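Local coordinates for protein PPR (PDB 1MZU) that senses light through a 4'-hydroxycinnamic acid chromophore in its N-terminal photoactive yellow protein domain and probably signals as a histidine kinase, at residues A[45-50]-A[55-60]; A[99-104]-A[108-113]. All blocks are in the same frame, centred on the assembly; numbering follows the deposited sequence.

In the fold
Contact 1 (45-50 with 55-60) and contact 2 (99-104 with 108-113) meet the same chromophore within one PAS fold, their centres about 16 Å apart. Contact 1 joins outermost strand 44-47 to the helical connection after it; contact 2 is the hairpin of strand 107-116 and the other outermost strand, 94-102. Both are partly buried: contact 1 sets buried Y47 and S55 beside partly exposed R57 and P59, contact 2 buried F101, V110 and I112 against exposed V100 and R109. Contact 1 brings the Y47 hydroxyl, itself paired with S55, to the phenolic end, with the R57 guanidinium over the ring; contact 2 combines backbone hydrogen bonds with phenylalanine rings. They touch at F103 and S55.

Contact 1: A[45-50]-A[55-60]; sequences HRYNRT and SGRIPE. With HC4 (4'-hydroxycinnamic acid), chain D.
Y47 reaches across to S55 with its phenolic OH, which lies 2.8 Å from S55 OG and 2.6 Å from O4' of 4'-hydroxycinnamic acid. Both oxygens sit at the edge of the tyrosine ring, near its plane, so OH is gripped from the protein and from the chromophore. CG of Y47 is anti to the backbone N (chi1 -165°), which carries the ring past P59 until OH reaches S55 and the chromophore. The tight part is here: Y47 and S55 are buried, and P59 CG meets the ring edge at CD2 of Y47 at 3.9 Å, the two side chains crossing at about a right angle. S55 OG accepts from R57 N at 3.1 Å; this ST turn and a hydrogen bond to E51 O together hold the serine hydroxyl. The looser side is the partly exposed R57, whose chain bends at chi2 (78°) and leads away from the 45-50 segment: C2' of the chromophore lies over the centre of one guanidinium face, 3.7 Å from the guanidinium plane. R57 NH1 donates to S55 O at 3.0 Å, in that plane, which steadies the flat group over the ligand. E51 and C74 also hydrogen-bond the chromophore. The contact thus ties strand 44-47 to the ends of helices 49-55 and 59-62, with Y47 lying against I36 of strand 34-39 and V62 of helix 59-62.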
# COMPACT_ATOMS: atom_id res chain seq x y z
N HIS A 45 -7.24 5.55 1.63
CA HIS A 45 -8.33 5.70 2.59
C HIS A 45 -7.85 5.42 4.01
O HIS A 45 -8.24 6.13 4.94
CB HIS A 45 -9.54 4.85 2.18
CG HIS A 45 -10.25 5.36 0.96
ND1 HIS A 45 -11.33 6.23 1.03
CD2 HIS A 45 -10.01 5.17 -0.36
CE1 HIS A 45 -11.71 6.55 -0.19
NE2 HIS A 45 -10.93 5.92 -1.05
N ARG A 46 -6.97 4.43 4.18
CA ARG A 46 -6.39 4.11 5.50
C ARG A 46 -4.89 3.97 5.36
O ARG A 46 -4.40 3.42 4.38
CB ARG A 46 -6.96 2.81 6.10
CG ARG A 46 -8.47 2.73 6.30
CD ARG A 46 -9.03 3.77 7.25
NE ARG A 46 -10.49 3.75 7.16
CZ ARG A 46 -11.23 4.63 6.49
NH1 ARG A 46 -10.68 5.64 5.85
NH2 ARG A 46 -12.54 4.43 6.39
N TYR A 47 -4.17 4.43 6.39
CA TYR A 47 -2.70 4.40 6.41
C TYR A 47 -2.26 4.26 7.87
O TYR A 47 -2.38 5.22 8.64
CB TYR A 47 -2.19 5.74 5.81
CG TYR A 47 -0.73 5.78 5.41
CD1 TYR A 47 -0.32 5.35 4.13
CD2 TYR A 47 0.26 6.24 6.31
CE1 TYR A 47 1.06 5.39 3.75
CE2 TYR A 47 1.62 6.28 5.95
CZ TYR A 47 2.01 5.86 4.68
OH TYR A 47 3.35 5.86 4.37
N ASN A 48 -1.72 3.09 8.24
CA ASN A 48 -1.27 2.86 9.63
C ASN A 48 0.07 3.47 10.06
O ASN A 48 0.83 3.94 9.22
CB ASN A 48 -1.40 1.37 10.04
CG ASN A 48 -0.28 0.48 9.53
OD1 ASN A 48 0.37 0.77 8.53
ND2 ASN A 48 -0.06 -0.64 10.21
N ARG A 49 0.34 3.43 11.37
CA ARG A 49 1.56 3.96 11.99
C ARG A 49 2.84 3.17 11.73
O ARG A 49 3.93 3.76 11.71
CB ARG A 49 1.34 4.13 13.49
N THR A 50 2.71 1.85 11.56
CA THR A 50 3.85 0.97 11.29
C THR A 50 4.45 1.34 9.93
O THR A 50 5.67 1.36 9.77
CB THR A 50 3.43 -0.51 11.24
OG1 THR A 50 2.61 -0.81 12.37
CG2 THR A 50 4.66 -1.43 11.27
N SER A 55 8.19 4.63 6.47
CA SER A 55 8.24 5.62 5.39
C SER A 55 8.62 7.05 5.75
O SER A 55 9.20 7.75 4.93
CB SER A 55 6.90 5.65 4.66
OG SER A 55 5.91 6.32 5.41
N GLY A 56 8.19 7.49 6.93
CA GLY A 56 8.46 8.84 7.39
C GLY A 56 7.31 9.78 7.05
O GLY A 56 7.38 10.98 7.31
N ARG A 57 6.26 9.22 6.45
CA ARG A 57 5.06 9.97 6.05
C ARG A 57 4.02 10.03 7.15
O ARG A 57 3.75 9.03 7.81
CB ARG A 57 4.41 9.37 4.80
CG ARG A 57 4.96 9.85 3.46
CD ARG A 57 6.27 9.18 3.11
NE ARG A 57 6.74 9.53 1.78
CZ ARG A 57 7.96 9.28 1.32
NH1 ARG A 57 8.86 8.67 2.09
NH2 ARG A 57 8.30 9.65 0.09
N ILE A 58 3.42 11.20 7.31
CA ILE A 58 2.37 11.45 8.30
C ILE A 58 1.06 11.01 7.63
O ILE A 58 0.79 11.40 6.49
CB ILE A 58 2.35 12.98 8.72
CG1 ILE A 58 3.56 13.31 9.60
CG2 ILE A 58 1.08 13.33 9.51
CD1 ILE A 58 4.89 13.53 8.87
N PRO A 59 0.24 10.16 8.31
CA PRO A 59 -1.03 9.66 7.77
C PRO A 59 -2.06 10.69 7.31
O PRO A 59 -2.77 10.44 6.35
CB PRO A 59 -1.58 8.82 8.92
CG PRO A 59 -0.36 8.27 9.53
CD PRO A 59 0.54 9.48 9.59
N GLU A 60 -2.11 11.85 7.96
CA GLU A 60 -3.10 12.88 7.63
C GLU A 60 -2.97 13.67 6.32
O GLU A 60 -3.97 14.10 5.75
CB GLU A 60 -3.34 13.79 8.83
CG GLU A 60 -4.08 13.10 9.98
CD GLU A 60 -3.20 12.18 10.83
OE1 GLU A 60 -3.49 10.96 10.89
OE2 GLU A 60 -2.24 12.67 11.46
C1 HC4 D . 8.46 4.83 -3.89
O1 HC4 D . 8.31 5.99 -4.41
C2 HC4 D . 7.97 4.45 -2.59
C3 HC4 D . 7.45 5.34 -1.75
C1' HC4 D . 6.69 5.01 -0.57
C2' HC4 D . 6.17 6.10 0.26
C3' HC4 D . 5.34 5.81 1.37
C4' HC4 D . 4.97 4.46 1.63
C5' HC4 D . 5.47 3.41 0.82
C6' HC4 D . 6.30 3.70 -0.27
O4' HC4 D . 4.19 4.15 2.64

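Contact 2: A[99-104]-A[108-113]; sequences FVFDFQ and VRVQIR. With HC4 (4'-hydroxycinnamic acid), chain D.
F99 and V110 form an antiparallel hydrogen-bonded pair in which each backbone N-H meets the other residue's carbonyl: F99 N to V110 O at 2.8 Å and V110 N to F99 O at 2.7 Å. F101 and V108 repeat the arrangement, with F101 N donating to V108 O at 2.9 Å and V108 N to F101 O at 3.2 Å. All four bonds are nearly straight, with angles at hydrogen of 164° to 173°. Between them, V100 and R109 are a non-hydrogen-bonded pair, and V100 CA makes a CA-H...O contact with V108 O, giving that carbonyl a second, weaker donor. F101 O likewise receives a weak bond from F103 N. A backbone bond of I112 with F97 continues the pairing, and R113 forms a salt bridge with D94.

F99, F101, V108 and V110 lie on one face of the hairpin, V100 and R109 on the other; of the first group F101 reaches the chromophore. Its ring is sandwiched: C6' of 4'-hydroxycinnamic acid lies 3.6 Å above the centre of one face, while V110 CG2 makes a CH-pi contact over the opposite face, offset toward the rim. A chi1 of -79° sets F101 CG anti to its carbonyl carbon and brings the ring between these partners. F103 presents its edge instead, CE2 standing 3.6 Å from C1' of the chromophore, and its CD1 packs on V108 CG2. An alanine in place of F101 would take away the sandwiched ring and would probably leave the chromophore less firmly held on that face.

Beyond the hairpin, strand 122-128 continues the sheet: V110 and I112 touch V127, and the backbones of Q111 and R113 bond to R128 and F126. Helix 78-89 packs over the face carrying F101, its F80 meeting F99 edge-to-face and touching F101 and I112.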
# COMPACT_ATOMS: atom_id res chain seq x y z
N PHE A 99 10.12 -6.52 -3.10
CA PHE A 99 10.30 -5.17 -3.63
C PHE A 99 11.28 -4.38 -2.79
O PHE A 99 11.58 -4.75 -1.65
CB PHE A 99 8.93 -4.45 -3.64
CG PHE A 99 8.80 -3.42 -4.72
CD1 PHE A 99 8.64 -3.82 -6.05
CD2 PHE A 99 8.87 -2.04 -4.42
CE1 PHE A 99 8.56 -2.86 -7.08
CE2 PHE A 99 8.80 -1.07 -5.44
CZ PHE A 99 8.64 -1.48 -6.78
N VAL A 100 11.76 -3.27 -3.35
CA VAL A 100 12.70 -2.39 -2.68
C VAL A 100 12.22 -0.93 -2.85
O VAL A 100 11.95 -0.48 -3.97
CB VAL A 100 14.18 -2.63 -3.18
CG1 VAL A 100 14.37 -2.26 -4.66
CG2 VAL A 100 15.18 -1.89 -2.31
N PHE A 101 12.01 -0.26 -1.72
CA PHE A 101 11.57 1.13 -1.69
C PHE A 101 12.76 2.09 -1.73
O PHE A 101 13.62 2.08 -0.84
CB PHE A 101 10.70 1.39 -0.45
CG PHE A 101 9.28 0.92 -0.60
CD1 PHE A 101 8.67 0.86 -1.87
CD2 PHE A 101 8.53 0.52 0.53
CE1 PHE A 101 7.34 0.42 -2.02
CE2 PHE A 101 7.19 0.07 0.39
CZ PHE A 101 6.59 0.02 -0.90
N ASP A 102 12.80 2.91 -2.78
CA ASP A 102 13.87 3.89 -3.02
C ASP A 102 13.61 5.25 -2.36
O ASP A 102 13.18 6.22 -3.02
CB ASP A 102 14.10 4.06 -4.53
CG ASP A 102 15.46 4.65 -4.85
OD1 ASP A 102 16.48 4.12 -4.34
OD2 ASP A 102 15.51 5.65 -5.61
N PHE A 103 13.90 5.32 -1.07
CA PHE A 103 13.73 6.53 -0.27
C PHE A 103 14.92 7.47 -0.45
O PHE A 103 15.87 7.14 -1.15
CB PHE A 103 13.54 6.17 1.21
CG PHE A 103 12.24 5.44 1.50
CD1 PHE A 103 12.13 4.62 2.64
CD2 PHE A 103 11.13 5.59 0.65
CE1 PHE A 103 10.90 3.94 2.93
CE2 PHE A 103 9.91 4.93 0.93
CZ PHE A 103 9.78 4.11 2.06
N GLN A 104 14.87 8.63 0.22
CA GLN A 104 15.92 9.64 0.14
C GLN A 104 17.24 9.17 0.75
O GLN A 104 18.31 9.41 0.19
CB GLN A 104 15.46 10.92 0.84
CG GLN A 104 14.18 11.50 0.28
CD GLN A 104 13.94 12.93 0.69
OE1 GLN A 104 13.40 13.20 1.76
NE2 GLN A 104 14.33 13.86 -0.18
N VAL A 108 15.30 0.28 1.16
CA VAL A 108 14.66 -0.58 2.17
C VAL A 108 13.97 -1.75 1.45
O VAL A 108 12.98 -1.55 0.72
CB VAL A 108 13.60 0.23 3.01
CG1 VAL A 108 13.01 -0.63 4.13
CG2 VAL A 108 14.23 1.48 3.60
N ARG A 109 14.49 -2.97 1.65
CA ARG A 109 13.95 -4.19 1.04
C ARG A 109 12.71 -4.66 1.80
O ARG A 109 12.74 -4.78 3.02
CB ARG A 109 15.02 -5.30 1.03
CG ARG A 109 14.63 -6.54 0.21
CD ARG A 109 15.83 -7.37 -0.23
NE ARG A 109 15.43 -8.59 -0.93
CZ ARG A 109 15.04 -8.66 -2.21
NH1 ARG A 109 14.99 -7.57 -2.97
NH2 ARG A 109 14.68 -9.83 -2.72
N VAL A 110 11.61 -4.88 1.06
CA VAL A 110 10.32 -5.32 1.63
C VAL A 110 9.66 -6.46 0.84
O VAL A 110 10.03 -6.73 -0.29
CB VAL A 110 9.26 -4.15 1.69
CG1 VAL A 110 9.63 -3.12 2.73
CG2 VAL A 110 9.10 -3.47 0.33
N GLN A 111 8.70 -7.13 1.48
CA GLN A 111 7.91 -8.20 0.86
C GLN A 111 6.51 -7.56 0.85
O GLN A 111 6.08 -6.98 1.85
CB GLN A 111 7.87 -9.47 1.71
CG GLN A 111 9.14 -9.85 2.50
CD GLN A 111 10.24 -10.47 1.66
OE1 GLN A 111 11.29 -9.85 1.42
NE2 GLN A 111 10.04 -11.73 1.25
N ILE A 112 5.84 -7.61 -0.30
CA ILE A 112 4.51 -6.99 -0.45
C ILE A 112 3.45 -8.07 -0.62
O ILE A 112 3.68 -9.06 -1.31
CB ILE A 112 4.49 -6.03 -1.70
CG1 ILE A 112 5.56 -4.94 -1.59
CG2 ILE A 112 3.09 -5.44 -1.94
CD1 ILE A 112 5.40 -3.96 -0.44
N ARG A 113 2.30 -7.85 -0.00
CA ARG A 113 1.14 -8.74 -0.10
C ARG A 113 -0.04 -7.84 -0.43
O ARG A 113 -0.38 -6.95 0.36
CB ARG A 113 0.91 -9.50 1.23
CG ARG A 113 -0.38 -10.36 1.30
CD ARG A 113 -0.37 -11.55 0.33
NE ARG A 113 -1.70 -12.17 0.24
CZ ARG A 113 -1.95 -13.38 -0.27
NH1 ARG A 113 -0.97 -14.13 -0.75
NH2 ARG A 113 -3.19 -13.84 -0.26
C1 HC4 D . 8.46 4.83 -3.89
O1 HC4 D . 8.31 5.99 -4.41
C2 HC4 D . 7.97 4.45 -2.59
C3 HC4 D . 7.45 5.34 -1.75
C1' HC4 D . 6.69 5.01 -0.57
C2' HC4 D . 6.17 6.10 0.26
C3' HC4 D . 5.34 5.81 1.37
C4' HC4 D . 4.97 4.46 1.63
C5' HC4 D . 5.47 3.41 0.82
C6' HC4 D . 6.30 3.70 -0.27
O4' HC4 D . 4.19 4.15 2.64